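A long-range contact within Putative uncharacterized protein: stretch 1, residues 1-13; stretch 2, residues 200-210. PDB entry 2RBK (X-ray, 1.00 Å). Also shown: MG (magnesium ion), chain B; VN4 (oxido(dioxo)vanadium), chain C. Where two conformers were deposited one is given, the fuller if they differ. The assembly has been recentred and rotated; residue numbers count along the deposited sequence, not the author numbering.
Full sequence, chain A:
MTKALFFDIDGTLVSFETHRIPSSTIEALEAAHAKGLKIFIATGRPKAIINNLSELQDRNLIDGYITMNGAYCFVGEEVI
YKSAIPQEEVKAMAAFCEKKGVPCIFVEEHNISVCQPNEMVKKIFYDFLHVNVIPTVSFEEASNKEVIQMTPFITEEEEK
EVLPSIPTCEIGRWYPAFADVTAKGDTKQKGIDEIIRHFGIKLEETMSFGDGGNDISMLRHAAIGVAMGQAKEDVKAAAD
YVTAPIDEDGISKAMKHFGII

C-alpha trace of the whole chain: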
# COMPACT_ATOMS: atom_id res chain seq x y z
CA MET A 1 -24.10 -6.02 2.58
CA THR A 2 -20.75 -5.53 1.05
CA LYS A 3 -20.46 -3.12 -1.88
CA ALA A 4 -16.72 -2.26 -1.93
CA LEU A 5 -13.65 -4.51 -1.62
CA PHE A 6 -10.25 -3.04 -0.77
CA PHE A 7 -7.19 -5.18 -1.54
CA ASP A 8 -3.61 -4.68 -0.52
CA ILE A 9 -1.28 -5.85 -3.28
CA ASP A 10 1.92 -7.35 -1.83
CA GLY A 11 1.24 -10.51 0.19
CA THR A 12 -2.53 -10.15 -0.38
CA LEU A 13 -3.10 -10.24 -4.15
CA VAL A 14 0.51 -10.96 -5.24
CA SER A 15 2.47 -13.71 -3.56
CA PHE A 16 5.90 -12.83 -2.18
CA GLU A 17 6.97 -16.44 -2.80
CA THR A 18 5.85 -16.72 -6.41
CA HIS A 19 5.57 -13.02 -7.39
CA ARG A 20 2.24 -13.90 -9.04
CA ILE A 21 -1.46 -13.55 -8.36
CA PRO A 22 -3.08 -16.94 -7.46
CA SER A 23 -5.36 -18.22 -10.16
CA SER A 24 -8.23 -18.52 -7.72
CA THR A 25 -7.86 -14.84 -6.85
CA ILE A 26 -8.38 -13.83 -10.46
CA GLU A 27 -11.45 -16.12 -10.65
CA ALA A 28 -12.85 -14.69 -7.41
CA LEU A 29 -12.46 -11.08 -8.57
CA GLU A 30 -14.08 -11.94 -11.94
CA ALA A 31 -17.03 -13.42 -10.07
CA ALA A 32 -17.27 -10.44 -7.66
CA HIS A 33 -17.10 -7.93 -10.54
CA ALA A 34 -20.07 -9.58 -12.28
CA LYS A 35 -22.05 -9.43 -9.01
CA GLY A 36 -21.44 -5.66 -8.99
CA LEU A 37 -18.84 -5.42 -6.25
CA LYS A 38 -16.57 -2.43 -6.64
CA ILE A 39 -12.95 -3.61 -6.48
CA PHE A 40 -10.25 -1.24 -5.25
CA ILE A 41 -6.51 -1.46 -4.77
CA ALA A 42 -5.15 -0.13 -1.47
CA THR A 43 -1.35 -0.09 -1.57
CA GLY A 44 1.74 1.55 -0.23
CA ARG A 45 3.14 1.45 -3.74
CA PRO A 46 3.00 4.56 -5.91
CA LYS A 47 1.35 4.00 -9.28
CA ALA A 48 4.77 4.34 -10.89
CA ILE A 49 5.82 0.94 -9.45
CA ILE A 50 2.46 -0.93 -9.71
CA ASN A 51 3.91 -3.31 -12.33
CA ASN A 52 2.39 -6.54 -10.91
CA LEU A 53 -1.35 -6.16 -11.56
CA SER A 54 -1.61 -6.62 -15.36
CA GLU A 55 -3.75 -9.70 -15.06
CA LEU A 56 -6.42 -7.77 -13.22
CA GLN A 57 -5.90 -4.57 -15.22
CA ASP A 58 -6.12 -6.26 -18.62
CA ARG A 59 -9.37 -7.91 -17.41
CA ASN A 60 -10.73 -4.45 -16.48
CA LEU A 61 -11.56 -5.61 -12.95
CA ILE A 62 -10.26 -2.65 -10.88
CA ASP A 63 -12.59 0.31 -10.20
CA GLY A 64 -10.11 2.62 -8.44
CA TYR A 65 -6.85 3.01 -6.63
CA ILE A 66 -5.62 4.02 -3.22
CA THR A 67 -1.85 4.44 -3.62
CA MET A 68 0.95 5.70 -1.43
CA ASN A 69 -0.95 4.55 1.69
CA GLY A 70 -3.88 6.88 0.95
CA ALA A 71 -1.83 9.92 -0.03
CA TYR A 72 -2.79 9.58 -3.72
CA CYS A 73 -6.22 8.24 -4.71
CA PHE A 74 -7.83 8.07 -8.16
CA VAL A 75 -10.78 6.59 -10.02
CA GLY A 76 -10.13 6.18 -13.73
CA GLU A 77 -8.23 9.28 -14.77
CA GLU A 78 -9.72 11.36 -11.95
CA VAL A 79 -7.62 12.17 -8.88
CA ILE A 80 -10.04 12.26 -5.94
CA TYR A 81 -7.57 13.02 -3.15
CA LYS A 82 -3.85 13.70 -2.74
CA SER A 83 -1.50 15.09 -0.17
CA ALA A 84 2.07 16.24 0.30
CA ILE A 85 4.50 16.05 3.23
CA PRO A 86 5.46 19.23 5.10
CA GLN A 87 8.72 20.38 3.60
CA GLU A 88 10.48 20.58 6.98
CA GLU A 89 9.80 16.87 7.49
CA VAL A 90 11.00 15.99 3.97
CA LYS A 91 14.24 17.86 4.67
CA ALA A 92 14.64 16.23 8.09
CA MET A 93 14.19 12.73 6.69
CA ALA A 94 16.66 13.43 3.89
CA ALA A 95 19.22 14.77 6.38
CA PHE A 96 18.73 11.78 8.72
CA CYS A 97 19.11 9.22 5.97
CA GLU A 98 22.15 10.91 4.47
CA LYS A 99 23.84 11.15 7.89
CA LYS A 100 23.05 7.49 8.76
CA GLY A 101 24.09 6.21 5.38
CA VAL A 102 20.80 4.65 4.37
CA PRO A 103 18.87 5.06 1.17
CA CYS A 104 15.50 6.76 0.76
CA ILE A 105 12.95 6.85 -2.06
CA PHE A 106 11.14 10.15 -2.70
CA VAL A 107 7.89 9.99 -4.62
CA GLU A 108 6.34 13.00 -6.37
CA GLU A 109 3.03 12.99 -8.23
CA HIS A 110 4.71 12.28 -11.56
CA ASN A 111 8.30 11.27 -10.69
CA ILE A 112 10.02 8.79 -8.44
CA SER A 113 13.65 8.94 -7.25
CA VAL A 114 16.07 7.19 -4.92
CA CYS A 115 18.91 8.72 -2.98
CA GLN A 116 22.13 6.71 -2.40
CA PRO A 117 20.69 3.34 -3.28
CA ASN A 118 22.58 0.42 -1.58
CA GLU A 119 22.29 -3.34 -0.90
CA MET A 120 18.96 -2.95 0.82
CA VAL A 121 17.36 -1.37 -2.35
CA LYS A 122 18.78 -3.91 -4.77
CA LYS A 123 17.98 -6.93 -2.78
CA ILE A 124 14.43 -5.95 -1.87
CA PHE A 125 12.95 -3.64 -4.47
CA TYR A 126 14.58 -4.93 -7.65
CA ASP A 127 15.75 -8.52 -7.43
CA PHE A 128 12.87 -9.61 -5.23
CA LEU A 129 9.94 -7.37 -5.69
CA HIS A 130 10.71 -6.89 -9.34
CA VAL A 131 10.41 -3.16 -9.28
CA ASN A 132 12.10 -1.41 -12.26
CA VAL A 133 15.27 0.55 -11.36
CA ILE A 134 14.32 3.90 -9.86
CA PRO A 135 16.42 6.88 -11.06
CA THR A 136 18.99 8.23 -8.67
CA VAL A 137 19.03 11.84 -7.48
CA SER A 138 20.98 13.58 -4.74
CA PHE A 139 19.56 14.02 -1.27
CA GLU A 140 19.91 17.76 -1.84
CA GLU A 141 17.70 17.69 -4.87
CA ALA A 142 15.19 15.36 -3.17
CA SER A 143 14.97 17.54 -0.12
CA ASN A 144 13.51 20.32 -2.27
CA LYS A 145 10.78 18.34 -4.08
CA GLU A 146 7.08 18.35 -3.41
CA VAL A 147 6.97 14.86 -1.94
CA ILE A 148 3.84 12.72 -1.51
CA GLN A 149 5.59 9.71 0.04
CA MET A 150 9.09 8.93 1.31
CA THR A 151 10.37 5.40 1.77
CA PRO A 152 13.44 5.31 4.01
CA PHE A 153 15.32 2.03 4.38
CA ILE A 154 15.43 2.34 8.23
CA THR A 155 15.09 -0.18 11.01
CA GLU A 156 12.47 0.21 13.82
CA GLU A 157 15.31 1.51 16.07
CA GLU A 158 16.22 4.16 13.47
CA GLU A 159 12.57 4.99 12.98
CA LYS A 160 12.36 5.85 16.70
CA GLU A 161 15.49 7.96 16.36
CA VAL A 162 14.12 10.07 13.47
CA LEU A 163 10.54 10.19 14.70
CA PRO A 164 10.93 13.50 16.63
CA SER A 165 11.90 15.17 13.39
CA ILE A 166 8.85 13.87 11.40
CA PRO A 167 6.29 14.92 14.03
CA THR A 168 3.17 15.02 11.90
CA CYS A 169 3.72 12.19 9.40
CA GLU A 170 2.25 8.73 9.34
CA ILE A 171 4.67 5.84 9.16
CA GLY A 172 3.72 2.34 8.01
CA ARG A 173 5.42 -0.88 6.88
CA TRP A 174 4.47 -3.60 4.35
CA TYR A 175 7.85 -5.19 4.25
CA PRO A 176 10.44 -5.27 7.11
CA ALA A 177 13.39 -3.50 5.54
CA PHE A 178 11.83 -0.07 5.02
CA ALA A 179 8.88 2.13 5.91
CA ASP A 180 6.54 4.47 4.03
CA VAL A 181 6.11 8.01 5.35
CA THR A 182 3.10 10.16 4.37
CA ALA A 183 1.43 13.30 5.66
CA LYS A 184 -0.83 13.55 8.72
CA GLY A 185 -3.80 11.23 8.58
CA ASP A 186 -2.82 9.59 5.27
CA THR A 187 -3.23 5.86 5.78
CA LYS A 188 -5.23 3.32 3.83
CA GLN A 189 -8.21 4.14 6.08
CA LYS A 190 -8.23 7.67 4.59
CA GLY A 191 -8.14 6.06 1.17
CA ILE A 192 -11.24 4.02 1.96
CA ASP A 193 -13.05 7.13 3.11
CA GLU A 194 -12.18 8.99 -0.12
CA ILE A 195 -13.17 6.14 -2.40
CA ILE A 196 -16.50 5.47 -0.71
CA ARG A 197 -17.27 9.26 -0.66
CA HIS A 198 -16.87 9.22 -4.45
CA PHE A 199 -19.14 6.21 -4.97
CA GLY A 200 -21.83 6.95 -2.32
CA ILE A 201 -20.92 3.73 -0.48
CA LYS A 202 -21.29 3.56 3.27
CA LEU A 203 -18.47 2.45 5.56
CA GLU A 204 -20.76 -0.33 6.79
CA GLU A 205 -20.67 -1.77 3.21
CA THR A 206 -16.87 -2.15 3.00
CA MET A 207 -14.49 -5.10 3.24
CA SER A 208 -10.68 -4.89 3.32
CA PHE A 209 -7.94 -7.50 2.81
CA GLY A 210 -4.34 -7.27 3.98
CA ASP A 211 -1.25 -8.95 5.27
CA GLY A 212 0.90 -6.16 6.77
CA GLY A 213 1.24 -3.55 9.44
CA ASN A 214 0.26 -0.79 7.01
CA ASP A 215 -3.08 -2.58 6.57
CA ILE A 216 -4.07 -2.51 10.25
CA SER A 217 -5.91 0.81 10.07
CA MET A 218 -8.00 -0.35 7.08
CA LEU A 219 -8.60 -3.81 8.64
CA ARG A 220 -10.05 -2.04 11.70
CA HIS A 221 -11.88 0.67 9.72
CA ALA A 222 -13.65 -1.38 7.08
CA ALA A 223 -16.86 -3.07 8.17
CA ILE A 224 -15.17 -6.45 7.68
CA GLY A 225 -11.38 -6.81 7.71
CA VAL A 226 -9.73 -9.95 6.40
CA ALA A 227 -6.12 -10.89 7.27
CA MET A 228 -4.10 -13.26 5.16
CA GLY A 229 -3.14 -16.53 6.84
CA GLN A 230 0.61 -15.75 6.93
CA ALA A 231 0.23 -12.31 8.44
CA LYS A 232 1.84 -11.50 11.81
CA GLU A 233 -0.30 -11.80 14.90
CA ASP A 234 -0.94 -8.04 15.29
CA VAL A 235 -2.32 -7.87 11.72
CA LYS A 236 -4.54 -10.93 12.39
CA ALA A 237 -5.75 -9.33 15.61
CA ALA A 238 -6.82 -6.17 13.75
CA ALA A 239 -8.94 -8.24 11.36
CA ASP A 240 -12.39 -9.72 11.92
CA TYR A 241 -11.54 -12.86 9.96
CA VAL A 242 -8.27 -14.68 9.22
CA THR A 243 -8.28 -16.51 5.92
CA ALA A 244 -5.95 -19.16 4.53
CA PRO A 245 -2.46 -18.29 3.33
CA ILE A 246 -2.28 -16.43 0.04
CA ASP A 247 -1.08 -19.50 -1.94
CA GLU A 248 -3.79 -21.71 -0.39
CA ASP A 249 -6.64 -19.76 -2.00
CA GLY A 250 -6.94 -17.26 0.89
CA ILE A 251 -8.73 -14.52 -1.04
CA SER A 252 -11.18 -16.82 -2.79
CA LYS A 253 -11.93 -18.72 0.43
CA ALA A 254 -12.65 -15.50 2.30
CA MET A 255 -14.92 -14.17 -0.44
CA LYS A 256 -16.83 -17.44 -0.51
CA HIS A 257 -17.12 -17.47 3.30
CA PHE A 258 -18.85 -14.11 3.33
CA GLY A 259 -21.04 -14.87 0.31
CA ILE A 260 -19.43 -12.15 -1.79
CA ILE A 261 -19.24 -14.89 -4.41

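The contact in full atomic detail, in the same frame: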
# COMPACT_ATOMS: atom_id res chain seq x y z
N MET A 1 -24.95 -5.03 3.24
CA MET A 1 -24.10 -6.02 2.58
C MET A 1 -22.92 -5.25 1.94
O MET A 1 -22.92 -4.01 1.83
CB MET A 1 -24.80 -6.86 1.52
CG MET A 1 -25.03 -6.21 0.20
SD MET A 1 -25.87 -7.13 -1.09
CE MET A 1 -27.34 -7.71 -0.27
N THR A 2 -21.98 -6.12 1.58
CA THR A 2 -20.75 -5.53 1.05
C THR A 2 -20.91 -5.00 -0.36
O THR A 2 -21.44 -5.69 -1.24
CB THR A 2 -19.62 -6.56 1.09
OG1 THR A 2 -19.44 -7.08 2.42
CG2 THR A 2 -18.28 -5.97 0.70
N LYS A 3 -20.44 -3.80 -0.60
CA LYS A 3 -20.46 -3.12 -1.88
C LYS A 3 -19.06 -2.82 -2.39
O LYS A 3 -18.90 -2.65 -3.61
CB LYS A 3 -21.26 -1.84 -1.82
CG LYS A 3 -22.75 -2.08 -1.60
CD LYS A 3 -23.61 -0.82 -1.74
CE LYS A 3 -25.06 -1.08 -2.14
NZ LYS A 3 -25.85 0.18 -2.29
N ALA A 4 -18.06 -2.70 -1.54
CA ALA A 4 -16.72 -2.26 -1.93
C ALA A 4 -15.68 -3.16 -1.27
O ALA A 4 -15.75 -3.37 -0.05
CB ALA A 4 -16.49 -0.83 -1.53
N LEU A 5 -14.78 -3.67 -2.07
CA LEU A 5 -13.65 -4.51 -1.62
C LEU A 5 -12.37 -3.71 -1.78
O LEU A 5 -12.14 -3.09 -2.83
CB LEU A 5 -13.54 -5.74 -2.50
CG LEU A 5 -14.82 -6.60 -2.67
CD1 LEU A 5 -14.52 -7.78 -3.55
CD2 LEU A 5 -15.38 -7.02 -1.32
N PHE A 6 -11.50 -3.74 -0.77
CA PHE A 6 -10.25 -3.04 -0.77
C PHE A 6 -9.11 -4.04 -0.55
O PHE A 6 -9.05 -4.65 0.50
CB PHE A 6 -10.19 -1.99 0.35
CG PHE A 6 -11.22 -0.92 0.12
CD1 PHE A 6 -12.51 -0.97 0.64
CD2 PHE A 6 -10.89 0.20 -0.66
CE1 PHE A 6 -13.43 0.01 0.37
CE2 PHE A 6 -11.81 1.19 -0.93
CZ PHE A 6 -13.08 1.09 -0.39
N PHE A 7 -8.26 -4.18 -1.56
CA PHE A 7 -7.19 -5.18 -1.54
C PHE A 7 -5.82 -4.51 -1.48
O PHE A 7 -5.44 -3.77 -2.39
CB PHE A 7 -7.20 -6.02 -2.79
CG PHE A 7 -8.42 -6.89 -2.93
CD1 PHE A 7 -9.49 -6.52 -3.70
CD2 PHE A 7 -8.50 -8.12 -2.27
CE1 PHE A 7 -10.60 -7.33 -3.84
CE2 PHE A 7 -9.62 -8.92 -2.40
CZ PHE A 7 -10.67 -8.53 -3.19
N ASP A 8 -5.04 -4.86 -0.44
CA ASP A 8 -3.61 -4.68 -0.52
C ASP A 8 -3.06 -5.50 -1.67
O ASP A 8 -3.65 -6.48 -2.10
CB ASP A 8 -2.99 -5.14 0.79
CG ASP A 8 -1.52 -5.09 0.85
OD1 ASP A 8 -0.90 -6.11 1.23
OD2 ASP A 8 -0.94 -4.02 0.51
N ILE A 9 -1.89 -5.09 -2.19
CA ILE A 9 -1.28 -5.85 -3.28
C ILE A 9 -0.29 -6.88 -2.68
O ILE A 9 -0.53 -8.10 -2.78
CB ILE A 9 -0.53 -4.98 -4.31
CG1 ILE A 9 -1.45 -3.96 -4.95
CG2 ILE A 9 0.13 -5.88 -5.32
CD1 ILE A 9 -0.70 -2.95 -5.82
N ASP A 10 0.81 -6.43 -2.14
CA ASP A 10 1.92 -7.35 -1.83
C ASP A 10 1.59 -8.23 -0.62
O ASP A 10 1.32 -7.76 0.46
CB ASP A 10 3.18 -6.55 -1.62
CG ASP A 10 3.54 -5.79 -2.86
OD1 ASP A 10 3.94 -6.46 -3.84
OD2 ASP A 10 3.37 -4.55 -2.88
N GLY A 11 1.59 -9.53 -0.81
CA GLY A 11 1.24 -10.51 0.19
C GLY A 11 -0.25 -10.73 0.33
O GLY A 11 -0.66 -11.54 1.17
N THR A 12 -1.06 -10.07 -0.48
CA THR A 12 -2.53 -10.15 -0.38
C THR A 12 -3.11 -10.57 -1.73
O THR A 12 -3.78 -11.62 -1.81
CB THR A 12 -3.07 -8.80 0.13
OG1 THR A 12 -2.55 -8.56 1.43
CG2 THR A 12 -4.62 -8.84 0.19
N LEU A 13 -2.83 -9.81 -2.78
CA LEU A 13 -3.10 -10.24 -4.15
C LEU A 13 -1.91 -10.97 -4.77
O LEU A 13 -2.12 -11.98 -5.39
CB LEU A 13 -3.46 -9.02 -5.06
CG LEU A 13 -4.78 -8.36 -4.70
CD1 LEU A 13 -4.91 -7.07 -5.54
CD2 LEU A 13 -5.96 -9.27 -4.95
N GLY A 200 -20.60 6.98 -3.13
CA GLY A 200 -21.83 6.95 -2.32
C GLY A 200 -21.99 5.66 -1.51
O GLY A 200 -23.14 5.33 -1.14
N ILE A 201 -20.91 4.96 -1.27
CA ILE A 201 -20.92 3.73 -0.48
C ILE A 201 -20.74 4.06 0.98
O ILE A 201 -19.97 4.96 1.29
CB ILE A 201 -19.87 2.76 -1.06
CG1 ILE A 201 -20.27 2.32 -2.46
CG2 ILE A 201 -19.60 1.58 -0.15
CD1 ILE A 201 -19.25 1.50 -3.22
N LYS A 202 -21.44 3.34 1.86
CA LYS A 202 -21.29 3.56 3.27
C LYS A 202 -20.16 2.71 3.84
O LYS A 202 -19.87 1.63 3.33
CB LYS A 202 -22.58 3.23 4.03
CG LYS A 202 -23.80 4.00 3.61
CD LYS A 202 -23.66 5.46 3.76
CE LYS A 202 -23.48 6.16 5.04
NZ LYS A 202 -23.86 7.62 4.79
N LEU A 203 -19.55 3.22 4.93
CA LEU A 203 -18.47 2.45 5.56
C LEU A 203 -18.95 1.06 5.96
O LEU A 203 -18.18 0.07 5.91
CB LEU A 203 -17.97 3.21 6.78
CG LEU A 203 -16.71 2.61 7.43
CD1 LEU A 203 -15.54 2.62 6.48
CD2 LEU A 203 -16.39 3.38 8.72
N GLU A 204 -20.21 0.94 6.34
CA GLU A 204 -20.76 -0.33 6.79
C GLU A 204 -20.89 -1.33 5.66
O GLU A 204 -21.22 -2.51 5.90
CB GLU A 204 -22.10 -0.04 7.50
CG GLU A 204 -22.11 0.81 8.74
CD GLU A 204 -21.47 2.19 8.71
OE1 GLU A 204 -21.90 2.88 7.72
OE2 GLU A 204 -20.50 2.40 9.58
N GLU A 205 -20.60 -0.95 4.41
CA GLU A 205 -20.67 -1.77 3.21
C GLU A 205 -19.30 -2.09 2.65
O GLU A 205 -19.16 -2.43 1.47
CB GLU A 205 -21.54 -1.04 2.17
CG GLU A 205 -22.96 -0.76 2.59
CD GLU A 205 -23.73 0.21 1.69
OE1 GLU A 205 -24.96 -0.01 1.54
OE2 GLU A 205 -23.19 1.22 1.09
N THR A 206 -18.23 -1.96 3.46
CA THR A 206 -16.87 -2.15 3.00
C THR A 206 -16.24 -3.43 3.55
O THR A 206 -16.55 -3.86 4.67
CB THR A 206 -15.98 -0.96 3.39
OG1 THR A 206 -15.91 -0.80 4.80
CG2 THR A 206 -16.51 0.32 2.75
N MET A 207 -15.29 -3.97 2.81
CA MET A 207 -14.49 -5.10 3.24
C MET A 207 -13.06 -4.85 2.78
O MET A 207 -12.84 -4.48 1.61
CB MET A 207 -15.02 -6.39 2.62
CG MET A 207 -14.29 -7.67 3.06
SD MET A 207 -15.01 -9.17 2.38
CE MET A 207 -16.50 -9.27 3.37
N SER A 208 -12.09 -5.08 3.65
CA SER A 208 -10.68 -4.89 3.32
C SER A 208 -9.92 -6.20 3.54
O SER A 208 -10.33 -7.07 4.33
CB SER A 208 -10.08 -3.77 4.15
OG SER A 208 -10.13 -4.10 5.52
N PHE A 209 -8.79 -6.33 2.84
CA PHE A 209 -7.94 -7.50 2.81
C PHE A 209 -6.50 -7.06 2.92
O PHE A 209 -6.06 -6.24 2.11
CB PHE A 209 -8.12 -8.29 1.52
CG PHE A 209 -9.53 -8.76 1.21
CD1 PHE A 209 -10.48 -7.88 0.72
CD2 PHE A 209 -9.90 -10.08 1.39
CE1 PHE A 209 -11.74 -8.30 0.40
CE2 PHE A 209 -11.18 -10.50 1.09
CZ PHE A 209 -12.12 -9.62 0.58
N GLY A 210 -5.74 -7.66 3.85
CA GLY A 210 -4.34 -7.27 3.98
C GLY A 210 -3.54 -8.29 4.73
O GLY A 210 -4.04 -9.23 5.35
MG MG B . 1.02 -6.31 1.94
V VN4 C . 0.89 -3.39 -0.07
O1 VN4 C . 0.47 -3.49 -1.67
O2 VN4 C . 1.65 -4.75 0.75
O3 VN4 C . 1.23 -1.82 0.83
O HOH W 1 -23.49 -4.41 5.49
O HOH W 2 -25.96 -2.53 1.94
O HOH W 3 -19.15 -5.15 4.24
O HOH W 4 -27.03 0.95 -0.04
O HOH W 5 0.60 -4.94 3.47
O HOH W 6 2.89 -6.86 2.66
O HOH W 7 2.70 -2.74 -0.97

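Six backbone hydrogen bonds join the stretches as neighbouring parallel strands. Glu 205 O opens the ladder, accepting from Lys 3 N (2.8 Å, nearly linear) and from Ala 4 N (3.2 Å). The bonds then alternate as parallel register demands: Met 207 N to Ala 4 O (3.0 Å), Phe 6 N to Met 207 O (2.8 Å), Phe 209 N to Phe 6 O (2.9 Å) and Asp 8 N to Phe 209 O (3.1 Å). The last bond ties the strand to the metal site, where Asp 8 OD1 binds the magnesium ion MG at 2.1 Å and Asp 8 OD2 binds VN4 V at 2.0 Å.

At the solvent-facing end, long flexible side chains suit a charged pairing: Lys 3 NZ and Glu 205 OE1 form a long salt bridge (3.9 Å), with water 4 bonded to both atoms. Glu 205 OE2 instead accepts from Lys 202 N (2.9 Å), closing the short 3-10 turn between Lys 202 and Glu 205.

Side chains alternate between the sheet's faces. Leu 5, Met 207, Phe 7 and Phe 209 share one, where the two phenylalanine rings form an offset stack, centroids 4.4 Å apart, and Leu 5 CD2 lies 4.0 Å from Met 207 CB. The other carries Ala 4, Phe 6, Thr 206 and Ser 208; small Ala 4 packs its CB 4.0 Å from Ile 201 CD1. Thr 12 OG1 lies 3.4 Å from Gly 210 CA and donates a hydrogen bond to Asp 8 OD1 (3.0 Å), so one hydroxyl packs against the neighbouring strand and helps hold the metal-binding carboxylate.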